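Putative hexose oxidase (Nonomuraea sp. ATCC 39727, PDB 5AWV) binds FAD covalently and, as a glycopeptide hexose oxidase, probably uses it to oxidise a sugar of teicoplanin-type antibiotics. Local coordinates at residues Ile61-Ser66 against Ile105-Leu110; Ser109-Ile114 against Leu124-Asn129. All coordinates share one frame; numbering follows the deposited sequence.

Contact 1: Ile61-Ser66 against Ile105-Leu110; sequences IHLVGS and IIDMSL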
loop_
_atom_site.group_PDB
_atom_site.type_symbol
_atom_site.label_atom_id
_atom_site.label_comp_id
_atom_site.label_asym_id
_atom_site.label_seq_id
_atom_site.Cartn_x
_atom_site.Cartn_y
_atom_site.Cartn_z
ATOM N N ILE A 61 -11.126 2.234 19.609
ATOM C CA ILE A 61 -10.880 2.544 18.197
ATOM C C ILE A 61 -11.827 3.699 17.769
ATOM O O ILE A 61 -13.024 3.628 17.939
ATOM C CB ILE A 61 -11.070 1.248 17.366
ATOM C CG1 ILE A 61 -10.114 0.201 17.888
ATOM C CG2 ILE A 61 -10.815 1.480 15.875
ATOM C CD1 ILE A 61 -10.315 -1.215 17.437
ATOM N N HIS A 62 -11.268 4.762 17.225
ATOM C CA HIS A 62 -11.993 5.950 16.875
ATOM C C HIS A 62 -12.249 5.982 15.382
ATOM O O HIS A 62 -11.302 6.168 14.543
ATOM C CB HIS A 62 -11.135 7.130 17.339
ATOM C CG HIS A 62 -11.891 8.322 17.788
ATOM N ND1 HIS A 62 -11.326 9.295 18.588
ATOM C CD2 HIS A 62 -13.142 8.749 17.496
ATOM C CE1 HIS A 62 -12.212 10.252 18.792
ATOM N NE2 HIS A 62 -13.316 9.949 18.131
ATOM N N LEU A 63 -13.516 5.780 15.040
ATOM C CA LEU A 63 -13.972 5.937 13.656
ATOM C C LEU A 63 -14.245 7.360 13.356
ATOM O O LEU A 63 -14.986 8.020 14.110
ATOM C CB LEU A 63 -15.281 5.155 13.446
ATOM C CG LEU A 63 -15.105 3.663 13.345
ATOM C CD1 LEU A 63 -16.443 2.922 13.472
ATOM C CD2 LEU A 63 -14.404 3.215 12.051
ATOM N N VAL A 64 -13.646 7.860 12.276
ATOM C CA VAL A 64 -13.739 9.230 11.948
ATOM C C VAL A 64 -14.232 9.415 10.488
ATOM O O VAL A 64 -13.766 8.754 9.594
ATOM C CB VAL A 64 -12.376 9.928 12.146
ATOM C CG1 VAL A 64 -11.995 9.958 13.607
ATOM C CG2 VAL A 64 -11.261 9.269 11.315
ATOM N N GLY A 65 -15.162 10.331 10.290
ATOM C CA GLY A 65 -15.798 10.612 8.995
ATOM C C GLY A 65 -15.514 11.948 8.397
ATOM O O GLY A 65 -16.054 12.278 7.335
ATOM N N SER A 66 -14.584 12.715 9.010
ATOM C CA SER A 66 -14.160 13.985 8.459
ATOM C C SER A 66 -12.820 14.444 8.970
ATOM O O SER A 66 -12.397 13.975 9.959
ATOM C CB SER A 66 -15.179 15.101 8.798
ATOM O OG SER A 66 -15.057 15.494 10.177
ATOM N N ILE A 105 -6.562 3.420 18.205
ATOM C CA ILE A 105 -6.473 3.368 16.734
ATOM C C ILE A 105 -7.423 4.379 16.131
ATOM O O ILE A 105 -8.598 4.396 16.478
ATOM C CB ILE A 105 -6.764 1.938 16.225
ATOM C CG1 ILE A 105 -5.716 1.026 16.786
ATOM C CG2 ILE A 105 -6.760 1.921 14.689
ATOM C CD1 ILE A 105 -5.877 -0.426 16.447
ATOM N N ILE A 106 -6.925 5.308 15.321
ATOM C CA ILE A 106 -7.782 6.095 14.499
ATOM C C ILE A 106 -7.993 5.318 13.159
ATOM O O ILE A 106 -7.077 5.195 12.340
ATOM C CB ILE A 106 -7.242 7.501 14.260
ATOM C CG1 ILE A 106 -7.075 8.196 15.642
ATOM C CG2 ILE A 106 -8.170 8.274 13.361
ATOM C CD1 ILE A 106 -6.431 9.571 15.575
ATOM N N ASP A 107 -9.228 4.876 12.959
ATOM C CA ASP A 107 -9.584 4.002 11.869
ATOM C C ASP A 107 -10.263 4.835 10.794
ATOM O O ASP A 107 -11.251 5.510 11.062
ATOM C CB ASP A 107 -10.478 2.867 12.364
ATOM C CG ASP A 107 -10.767 1.821 11.260
ATOM O OD1 ASP A 107 -11.179 2.239 10.142
ATOM O OD2 ASP A 107 -10.508 0.624 11.514
ATOM N N MET A 108 -9.718 4.807 9.580
ATOM C CA MET A 108 -10.169 5.666 8.482
ATOM C C MET A 108 -11.216 5.090 7.547
ATOM O O MET A 108 -11.515 5.715 6.481
ATOM C CB MET A 108 -8.993 6.114 7.653
ATOM C CG MET A 108 -7.808 6.706 8.450
ATOM S SD MET A 108 -8.116 8.207 9.409
ATOM C CE MET A 108 -7.682 9.359 8.177
ATOM N N SER A 109 -11.804 3.989 7.952
ATOM C CA SER A 109 -12.773 3.197 7.162
ATOM C C SER A 109 -13.904 4.044 6.549
ATOM O O SER A 109 -14.371 3.757 5.411
ATOM C CB SER A 109 -13.470 2.163 8.032
ATOM O OG SER A 109 -12.697 1.075 8.438
ATOM N N LEU A 110 -14.376 5.045 7.293
ATOM C CA LEU A 110 -15.451 5.909 6.787
ATOM C C LEU A 110 -14.995 6.937 5.764
ATOM O O LEU A 110 -15.859 7.507 5.094
ATOM C CB LEU A 110 -16.193 6.574 7.954
ATOM C CG LEU A 110 -16.894 5.684 8.979
ATOM C CD1 LEU A 110 -17.461 6.524 10.092
ATOM C CD2 LEU A 110 -18.035 4.885 8.388
HETATM O O HOH W 1 -13.502 6.031 9.688
#

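Contact 2: Ser109-Ile114 against Leu124-Asn129; sequences SLLTEI and LIEPGN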
loop_
_atom_site.group_PDB
_atom_site.type_symbol
_atom_site.label_atom_id
_atom_site.label_comp_id
_atom_site.label_asym_id
_atom_site.label_seq_id
_atom_site.Cartn_x
_atom_site.Cartn_y
_atom_site.Cartn_z
ATOM N N SER A 109 -11.804 3.989 7.952
ATOM C CA SER A 109 -12.773 3.197 7.162
ATOM C C SER A 109 -13.904 4.044 6.549
ATOM O O SER A 109 -14.371 3.757 5.411
ATOM C CB SER A 109 -13.470 2.163 8.032
ATOM O OG SER A 109 -12.697 1.075 8.438
ATOM N N LEU A 110 -14.376 5.045 7.293
ATOM C CA LEU A 110 -15.451 5.909 6.787
ATOM C C LEU A 110 -14.995 6.937 5.764
ATOM O O LEU A 110 -15.859 7.507 5.094
ATOM C CB LEU A 110 -16.193 6.574 7.954
ATOM C CG LEU A 110 -16.894 5.684 8.979
ATOM C CD1 LEU A 110 -17.461 6.524 10.092
ATOM C CD2 LEU A 110 -18.035 4.885 8.388
ATOM N N LEU A 111 -13.680 7.188 5.603
ATOM C CA LEU A 111 -13.210 8.212 4.652
ATOM C C LEU A 111 -12.910 7.693 3.302
ATOM O O LEU A 111 -11.756 7.367 3.030
ATOM C CB LEU A 111 -11.944 8.896 5.185
ATOM C CG LEU A 111 -12.144 9.805 6.414
ATOM C CD1 LEU A 111 -10.843 10.226 7.114
ATOM C CD2 LEU A 111 -12.962 11.068 6.096
ATOM N N THR A 112 -13.896 7.661 2.411
ATOM C CA THR A 112 -13.790 6.912 1.159
ATOM C C THR A 112 -14.184 7.737 -0.102
ATOM O O THR A 112 -14.564 7.173 -1.104
ATOM C CB THR A 112 -14.669 5.651 1.177
ATOM O OG1 THR A 112 -16.015 6.054 1.367
ATOM C CG2 THR A 112 -14.304 4.718 2.232
ATOM N N GLU A 113 -14.128 9.051 -0.066
ATOM C CA GLU A 113 -14.436 9.818 -1.291
ATOM C C GLU A 113 -13.380 9.631 -2.417
ATOM O O GLU A 113 -12.179 9.552 -2.146
ATOM C CB GLU A 113 -14.536 11.312 -0.940
ATOM C CG GLU A 113 -14.627 12.223 -2.168
ATOM C CD GLU A 113 -15.759 13.211 -2.122
ATOM O OE1 GLU A 113 -15.488 14.443 -2.011
ATOM O OE2 GLU A 113 -16.915 12.731 -2.253
ATOM N N ILE A 114 -13.840 9.588 -3.661
ATOM C CA ILE A 114 -12.997 9.605 -4.824
ATOM C C ILE A 114 -13.713 10.502 -5.788
ATOM O O ILE A 114 -14.878 10.200 -6.210
ATOM C CB ILE A 114 -12.822 8.207 -5.451
ATOM C CG1 ILE A 114 -12.328 7.208 -4.431
ATOM C CG2 ILE A 114 -12.031 8.275 -6.787
ATOM C CD1 ILE A 114 -12.475 5.779 -4.990
ATOM N N LEU A 124 -9.237 13.889 -5.910
ATOM C CA LEU A 124 -9.242 13.732 -4.474
ATOM C C LEU A 124 -9.509 12.228 -4.210
ATOM O O LEU A 124 -10.543 11.639 -4.724
ATOM C CB LEU A 124 -10.406 14.554 -3.896
ATOM C CG LEU A 124 -10.490 14.778 -2.392
ATOM C CD1 LEU A 124 -11.643 15.653 -1.908
ATOM C CD2 LEU A 124 -10.671 13.547 -1.625
ATOM N N ILE A 125 -8.617 11.601 -3.449
ATOM C CA ILE A 125 -8.765 10.184 -3.002
ATOM C C ILE A 125 -8.503 10.173 -1.539
ATOM O O ILE A 125 -7.402 10.546 -1.035
ATOM C CB ILE A 125 -7.797 9.265 -3.727
ATOM C CG1 ILE A 125 -7.977 9.434 -5.250
ATOM C CG2 ILE A 125 -8.056 7.810 -3.409
ATOM C CD1 ILE A 125 -7.072 8.582 -6.073
ATOM N N GLU A 126 -9.516 9.755 -0.800
ATOM C CA GLU A 126 -9.430 9.642 0.641
ATOM C C GLU A 126 -8.781 8.335 1.088
ATOM O O GLU A 126 -8.833 7.374 0.335
ATOM C CB GLU A 126 -10.822 9.858 1.295
ATOM C CG GLU A 126 -11.151 11.320 1.354
ATOM C CD GLU A 126 -12.467 11.649 2.022
ATOM O OE1 GLU A 126 -13.326 10.776 2.143
ATOM O OE2 GLU A 126 -12.631 12.830 2.401
ATOM N N PRO A 127 -8.072 8.357 2.248
ATOM C CA PRO A 127 -7.225 7.269 2.783
ATOM C C PRO A 127 -7.946 5.978 3.155
ATOM O O PRO A 127 -7.340 4.944 3.091
ATOM C CB PRO A 127 -6.561 7.856 4.028
ATOM C CG PRO A 127 -7.483 8.997 4.404
ATOM C CD PRO A 127 -8.103 9.525 3.178
ATOM N N GLY A 128 -9.214 6.001 3.414
ATOM C CA GLY A 128 -9.912 4.775 3.727
ATOM C C GLY A 128 -10.334 3.929 2.547
ATOM O O GLY A 128 -10.783 2.771 2.737
ATOM N N ASN A 129 -10.207 4.443 1.336
ATOM C CA ASN A 129 -10.444 3.642 0.156
ATOM C C ASN A 129 -9.434 2.475 0.018
ATOM O O ASN A 129 -8.269 2.620 0.374
ATOM C CB ASN A 129 -10.270 4.475 -1.127
ATOM C CG ASN A 129 -11.398 5.409 -1.359
ATOM O OD1 ASN A 129 -12.497 4.956 -1.620
ATOM N ND2 ASN A 129 -11.157 6.712 -1.242
#

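Contact 1: Ile61-Ser66 against Ile105-Leu110
Asp107 OD1 is the best-held side-chain oxygen here, gripped by two donors from a single residue. The backbone N of Ser109 meets OD1 at 2.9 Å, nearly along its C-O axis, and Ser109 OG donates to the same OD1 at 2.6 Å from above the carboxylate plane. With CG anti to its own backbone N (chi1 -174°), Asp107 reaches forward along the chain and closes an Asx turn with Ser109; a salt bridge from Arg48 holds the other oxygen, OD2. Both strands run parallel. His62 lies between two residues of its neighbour: its N donates to Ile105 O at 2.8 Å, almost along the C=O axis, and its O accepts from Asp107 N at 2.9 Å. Past Leu63 the two chain segments draw apart and a water links them, donating to Val64 O and Asp107 O and accepting from Leu110 N at 2.7 Å. Beta-branched residues suit the extended backbone. Ile61 and Ile105 lie side by side on the face covered by Leu45, and Ile61 CG2 comes to 3.8 Å from Asp107 CB. On the face toward helix 67-80, the side chains of Val64 and Ile106 cross obliquely, CG2 to CG2 at 3.8 Å. The same Val64 CG2 touches Met108 SD, also at 3.8 Å, and Met108, bent at its second and third torsions, reaches the bound FAD. Gly65 packs its bare CA against Leu110 CB. Strand 60-63, helix 67-80 and strand 84-87 form a beta-alpha-beta unit, and strand 104-107 slots between its two strands, parallel to both, in the FAD-binding domain of a PCMH-type flavoprotein.

Contact 2: Ser109-Ile114 against Leu124-Asn129
Leu111 is the first residue of 109-114 to meet 124-129. Its O accepts from Gly128 N at 2.9 Å, in the carbonyl plane, and lies so close to the side of Gly128 where a CB would point that only a residue without a side chain fits this place in the type I turn Glu126-Asn129. The Leu111 side chain crosses that of Glu126 at about a right angle. Thr112 follows, its O only 3.1 Å from Asn129 OD1, a pair of acceptors that should repel. Glu113 has its N at 2.9 Å from Glu126 OE1, which it approaches from above the carboxylate plane in a nearly straight bond (167°). Glu126 is extended beyond CG, and this length carries the carboxylate across to that N-H in the facing segment. Glu113 O takes two bonds, from Glu126 N at 3.0 Å, nearly along the C=O axis, and from Asn129 ND2 at 3.2 Å, well above the carbonyl plane. Asn129 ND2 also donates to Glu126 O at 2.9 Å, so its amide bridges both segments and its rotation is fixed. Ile114 pairs with Ile125 as an antiparallel non-hydrogen-bonded pair, and its CG1 lies over the Asn129 amide, 3.4 Å from ND2, while helix 131-142 packs against both isoleucines. Leu27 of the second subunit covers Glu113 and Leu124. Because one amide and one carboxylate serve backbone groups here, the turn is tied down where Pro127 touches FAD. Glu113 OE1 and Glu126 OE2 lie 5.5 Å apart; this like charge may raise the pKa of Glu126, whereas the bond from Glu113 N should lower it.

Contacts 1 and 2 follow one another along the chain, with centres about 11 Å apart and Ser109 and Leu110 in common. Contact 1 joins the two central strands of the mixed sheet 33-35, 60-63, 104-107, 84-87; the chain then passes directly into contact 2, where edge strand 114-117 begins the five-stranded antiparallel sheet beside 122-125. The segments meet where Leu111 CD2 packs 3.5 Å from Gly65 O and where Met108 CE lies 3.8 Å from Pro127 CG. This junction therefore links both sheets of the FAD-binding domain. Met108 and Pro127 present neighbouring surfaces to the cofactor, while both contacts also touch the second subunit.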